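Local coordinates for phenylacetic acid degradation protein PaaI (Thermus thermophilus HB8, PDB 1WLU) that probably hydrolyses acyl-CoA thioesters as a hot dog-fold thioesterase of the phenylacetic acid degradation pathway, and binds coenzyme A, at residues Leu11-Gly25 / Ala45-Arg58. Numbering follows the deposited sequence.
Sequences LKVLHLAPGEAVVAG and ALADSAFALASNTR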
# COMPACT_ATOMS: atom_id res chain seq x y z
N LEU A 11 -4.43 -13.01 -21.96
CA LEU A 11 -3.80 -11.70 -22.05
C LEU A 11 -2.83 -11.60 -23.22
O LEU A 11 -2.25 -12.60 -23.65
CB LEU A 11 -3.06 -11.39 -20.74
CG LEU A 11 -3.89 -11.55 -19.46
CD1 LEU A 11 -3.07 -11.09 -18.27
CD2 LEU A 11 -5.18 -10.74 -19.57
N LYS A 12 -2.68 -10.38 -23.74
CA LYS A 12 -1.79 -10.12 -24.86
C LYS A 12 -0.98 -8.87 -24.57
O LYS A 12 -1.41 -8.00 -23.81
CB LYS A 12 -2.59 -9.94 -26.14
CG LYS A 12 -3.42 -11.16 -26.53
CD LYS A 12 -4.21 -10.92 -27.80
CE LYS A 12 -5.05 -12.13 -28.15
NZ LYS A 12 -5.82 -11.93 -29.41
N VAL A 13 0.20 -8.77 -25.18
CA VAL A 13 1.05 -7.60 -24.99
C VAL A 13 0.81 -6.63 -26.13
O VAL A 13 0.86 -7.02 -27.30
CB VAL A 13 2.54 -8.00 -24.95
CG1 VAL A 13 3.41 -6.76 -24.80
CG2 VAL A 13 2.79 -8.97 -23.81
N LEU A 14 0.52 -5.38 -25.80
CA LEU A 14 0.28 -4.36 -26.82
C LEU A 14 1.49 -3.45 -26.98
O LEU A 14 1.60 -2.71 -27.96
CB LEU A 14 -0.95 -3.52 -26.48
CG LEU A 14 -2.28 -4.26 -26.34
CD1 LEU A 14 -3.40 -3.24 -26.20
CD2 LEU A 14 -2.52 -5.16 -27.55
N HIS A 15 2.41 -3.50 -26.02
CA HIS A 15 3.61 -2.69 -26.09
C HIS A 15 4.64 -3.14 -25.07
O HIS A 15 4.31 -3.53 -23.96
CB HIS A 15 3.29 -1.21 -25.89
CG HIS A 15 4.36 -0.29 -26.39
ND1 HIS A 15 5.41 0.13 -25.60
CD2 HIS A 15 4.56 0.27 -27.60
CE1 HIS A 15 6.21 0.90 -26.31
NE2 HIS A 15 5.72 1.01 -27.53
N LEU A 16 5.91 -3.10 -25.48
CA LEU A 16 7.00 -3.45 -24.59
C LEU A 16 8.22 -2.67 -25.06
O LEU A 16 8.61 -2.76 -26.23
CB LEU A 16 7.29 -4.95 -24.61
CG LEU A 16 8.35 -5.40 -23.59
CD1 LEU A 16 7.88 -5.09 -22.18
CD2 LEU A 16 8.61 -6.89 -23.75
N ALA A 17 8.79 -1.89 -24.16
CA ALA A 17 9.97 -1.09 -24.46
C ALA A 17 10.71 -0.92 -23.14
O ALA A 17 10.19 -1.28 -22.09
CB ALA A 17 9.55 0.27 -25.02
N PRO A 18 11.93 -0.37 -23.18
CA PRO A 18 12.67 -0.19 -21.93
C PRO A 18 11.88 0.55 -20.85
O PRO A 18 11.49 1.71 -21.03
CB PRO A 18 13.91 0.58 -22.38
CG PRO A 18 14.13 0.04 -23.77
CD PRO A 18 12.73 0.06 -24.34
N GLY A 19 11.64 -0.14 -19.74
CA GLY A 19 10.92 0.44 -18.62
C GLY A 19 9.41 0.58 -18.73
O GLY A 19 8.78 1.15 -17.83
N GLU A 20 8.81 0.06 -19.79
CA GLU A 20 7.36 0.18 -19.94
C GLU A 20 6.71 -0.98 -20.68
O GLU A 20 7.36 -1.69 -21.45
CB GLU A 20 7.03 1.51 -20.64
CG GLU A 20 7.51 1.62 -22.08
CD GLU A 20 7.31 3.02 -22.63
OE1 GLU A 20 8.18 3.89 -22.39
OE2 GLU A 20 6.28 3.26 -23.29
N ALA A 21 5.42 -1.17 -20.45
CA ALA A 21 4.68 -2.24 -21.09
C ALA A 21 3.18 -2.03 -20.98
O ALA A 21 2.70 -1.39 -20.04
CB ALA A 21 5.05 -3.58 -20.47
N VAL A 22 2.45 -2.54 -21.97
CA VAL A 22 1.00 -2.47 -21.97
C VAL A 22 0.51 -3.88 -22.23
O VAL A 22 0.94 -4.53 -23.19
CB VAL A 22 0.45 -1.54 -23.08
CG1 VAL A 22 -1.08 -1.59 -23.07
CG2 VAL A 22 0.93 -0.11 -22.86
N VAL A 23 -0.37 -4.36 -21.35
CA VAL A 23 -0.94 -5.70 -21.46
C VAL A 23 -2.45 -5.52 -21.54
O VAL A 23 -3.02 -4.70 -20.82
CB VAL A 23 -0.58 -6.57 -20.24
CG1 VAL A 23 -1.33 -7.90 -20.30
CG2 VAL A 23 0.92 -6.82 -20.22
N ALA A 24 -3.09 -6.27 -22.42
CA ALA A 24 -4.53 -6.16 -22.59
C ALA A 24 -5.24 -7.50 -22.48
O ALA A 24 -4.65 -8.56 -22.68
CB ALA A 24 -4.84 -5.53 -23.95
N GLY A 25 -6.53 -7.43 -22.16
CA GLY A 25 -7.31 -8.64 -22.04
C GLY A 25 -8.79 -8.30 -22.10
O GLY A 25 -9.16 -7.13 -22.18
N ALA A 45 -4.02 -9.37 -11.80
CA ALA A 45 -3.15 -10.19 -12.64
C ALA A 45 -2.77 -9.43 -13.90
O ALA A 45 -1.63 -9.50 -14.36
CB ALA A 45 -3.84 -11.50 -13.00
N LEU A 46 -3.73 -8.70 -14.46
CA LEU A 46 -3.49 -7.91 -15.66
C LEU A 46 -2.43 -6.84 -15.37
O LEU A 46 -1.45 -6.71 -16.10
CB LEU A 46 -4.79 -7.24 -16.11
CG LEU A 46 -4.71 -6.34 -17.34
CD1 LEU A 46 -4.49 -7.19 -18.59
CD2 LEU A 46 -6.00 -5.55 -17.47
N ALA A 47 -2.64 -6.07 -14.30
CA ALA A 47 -1.70 -5.02 -13.94
C ALA A 47 -0.34 -5.59 -13.58
O ALA A 47 0.69 -5.06 -14.00
CB ALA A 47 -2.26 -4.21 -12.77
N ASP A 48 -0.34 -6.67 -12.81
CA ASP A 48 0.90 -7.31 -12.39
C ASP A 48 1.70 -7.82 -13.58
O ASP A 48 2.93 -7.79 -13.56
CB ASP A 48 0.58 -8.48 -11.45
CG ASP A 48 1.82 -9.09 -10.86
OD1 ASP A 48 2.51 -8.39 -10.09
OD2 ASP A 48 2.11 -10.27 -11.15
N SER A 49 1.00 -8.28 -14.61
CA SER A 49 1.68 -8.78 -15.81
C SER A 49 2.41 -7.64 -16.53
O SER A 49 3.54 -7.82 -16.99
CB SER A 49 0.68 -9.46 -16.74
OG SER A 49 0.15 -10.63 -16.14
N ALA A 50 1.76 -6.48 -16.65
CA ALA A 50 2.39 -5.34 -17.30
C ALA A 50 3.58 -4.88 -16.44
O ALA A 50 4.63 -4.52 -16.97
CB ALA A 50 1.38 -4.21 -17.45
N PHE A 51 3.38 -4.91 -15.13
CA PHE A 51 4.39 -4.54 -14.14
C PHE A 51 5.61 -5.46 -14.28
O PHE A 51 6.76 -5.00 -14.31
CB PHE A 51 3.74 -4.68 -12.75
CG PHE A 51 4.70 -4.67 -11.59
CD1 PHE A 51 5.48 -3.56 -11.30
CD2 PHE A 51 4.73 -5.75 -10.71
CE1 PHE A 51 6.27 -3.52 -10.16
CE2 PHE A 51 5.52 -5.72 -9.56
CZ PHE A 51 6.29 -4.60 -9.29
N ALA A 52 5.35 -6.76 -14.39
CA ALA A 52 6.41 -7.75 -14.55
C ALA A 52 7.21 -7.53 -15.82
O ALA A 52 8.44 -7.52 -15.80
CB ALA A 52 5.81 -9.15 -14.55
N LEU A 53 6.52 -7.35 -16.94
CA LEU A 53 7.20 -7.14 -18.20
C LEU A 53 8.01 -5.85 -18.21
O LEU A 53 9.18 -5.84 -18.61
CB LEU A 53 6.20 -7.17 -19.36
CG LEU A 53 5.59 -8.55 -19.64
CD1 LEU A 53 4.58 -8.45 -20.77
CD2 LEU A 53 6.70 -9.54 -20.00
N ALA A 54 7.40 -4.75 -17.77
CA ALA A 54 8.10 -3.47 -17.75
C ALA A 54 9.35 -3.53 -16.88
O ALA A 54 10.43 -3.11 -17.29
CB ALA A 54 7.17 -2.37 -17.25
N SER A 55 9.21 -4.06 -15.67
CA SER A 55 10.34 -4.13 -14.76
C SER A 55 11.46 -5.05 -15.24
O SER A 55 12.64 -4.74 -15.07
CB SER A 55 9.88 -4.56 -13.36
OG SER A 55 9.26 -5.84 -13.37
N ASN A 56 11.10 -6.17 -15.87
CA ASN A 56 12.12 -7.09 -16.33
C ASN A 56 12.88 -6.65 -17.57
O ASN A 56 13.86 -7.28 -17.95
CB ASN A 56 11.51 -8.49 -16.50
CG ASN A 56 11.41 -9.23 -15.18
OD1 ASN A 56 12.32 -9.97 -14.79
ND2 ASN A 56 10.32 -9.01 -14.45
N THR A 57 12.45 -5.55 -18.19
CA THR A 57 13.18 -5.04 -19.35
C THR A 57 14.50 -4.46 -18.84
O THR A 57 15.41 -4.20 -19.63
CB THR A 57 12.43 -3.92 -20.10
OG1 THR A 57 12.20 -2.82 -19.21
CG2 THR A 57 11.12 -4.43 -20.67
N ARG A 58 14.59 -4.23 -17.53
CA ARG A 58 15.79 -3.67 -16.92
C ARG A 58 16.70 -4.76 -16.36
O ARG A 58 17.80 -4.48 -15.88
CB ARG A 58 15.43 -2.72 -15.78
CG ARG A 58 14.50 -1.57 -16.16
CD ARG A 58 15.08 -0.73 -17.28
NE ARG A 58 14.40 0.55 -17.39
CZ ARG A 58 14.62 1.44 -18.36
NH1 ARG A 58 15.51 1.18 -19.31
NH2 ARG A 58 13.97 2.59 -18.36
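The central helix of the hot dog fold packs on its sheet where V23 and A21 of strand 20-25 face A50, L53 and A54 of helix 45-56. The strand runs roughly antiparallel to the helix, at 152°, with the axes 6.3 Å apart at closest approach, a spacing that small residues on both sides permit: A21 CB rests 3.6 Å from A50 O, and A54 CB meets the backbone of E20. V23 divides its branches. CG1, anti to the backbone N (chi1 173°), slides past L46 to reach its CD1, while CG2 lies 3.6 Å from A50 CA. L53 leans toward strand 12-17, outermost in this chain, where its CD1 meets V13 CG2 at 3.6 Å and its CB receives L16 CD1. At the start of the helix segment, L11 straddles L46 and S49, whose OG is hydrogen-bonded to A45 O and to NE2 of H39 of the second subunit.

The one hydrogen bond between the segments lies at the far end, at the type II turn from A17 to E20. G19 N donates to T57 OG1 (2.8 Å, 165°), and the same hydroxyl donates a hydrogen bond to A54 O, 2.6 Å from OG1, while T57 CG2 packs against L16 CD1. A valine in place of T57 would probably leave G19 N without its acceptor and untie the turn from the helix end. Beside it, one face of the R58 guanidinium lies over the P18-G19 peptide, and its NE is held by a salt bridge to E86. Apolar strand residues gripping a central helix, with the hairpin turn pinned to its C-terminal end, illustrate the sheet-wrapped helix of hot dog thioesterases.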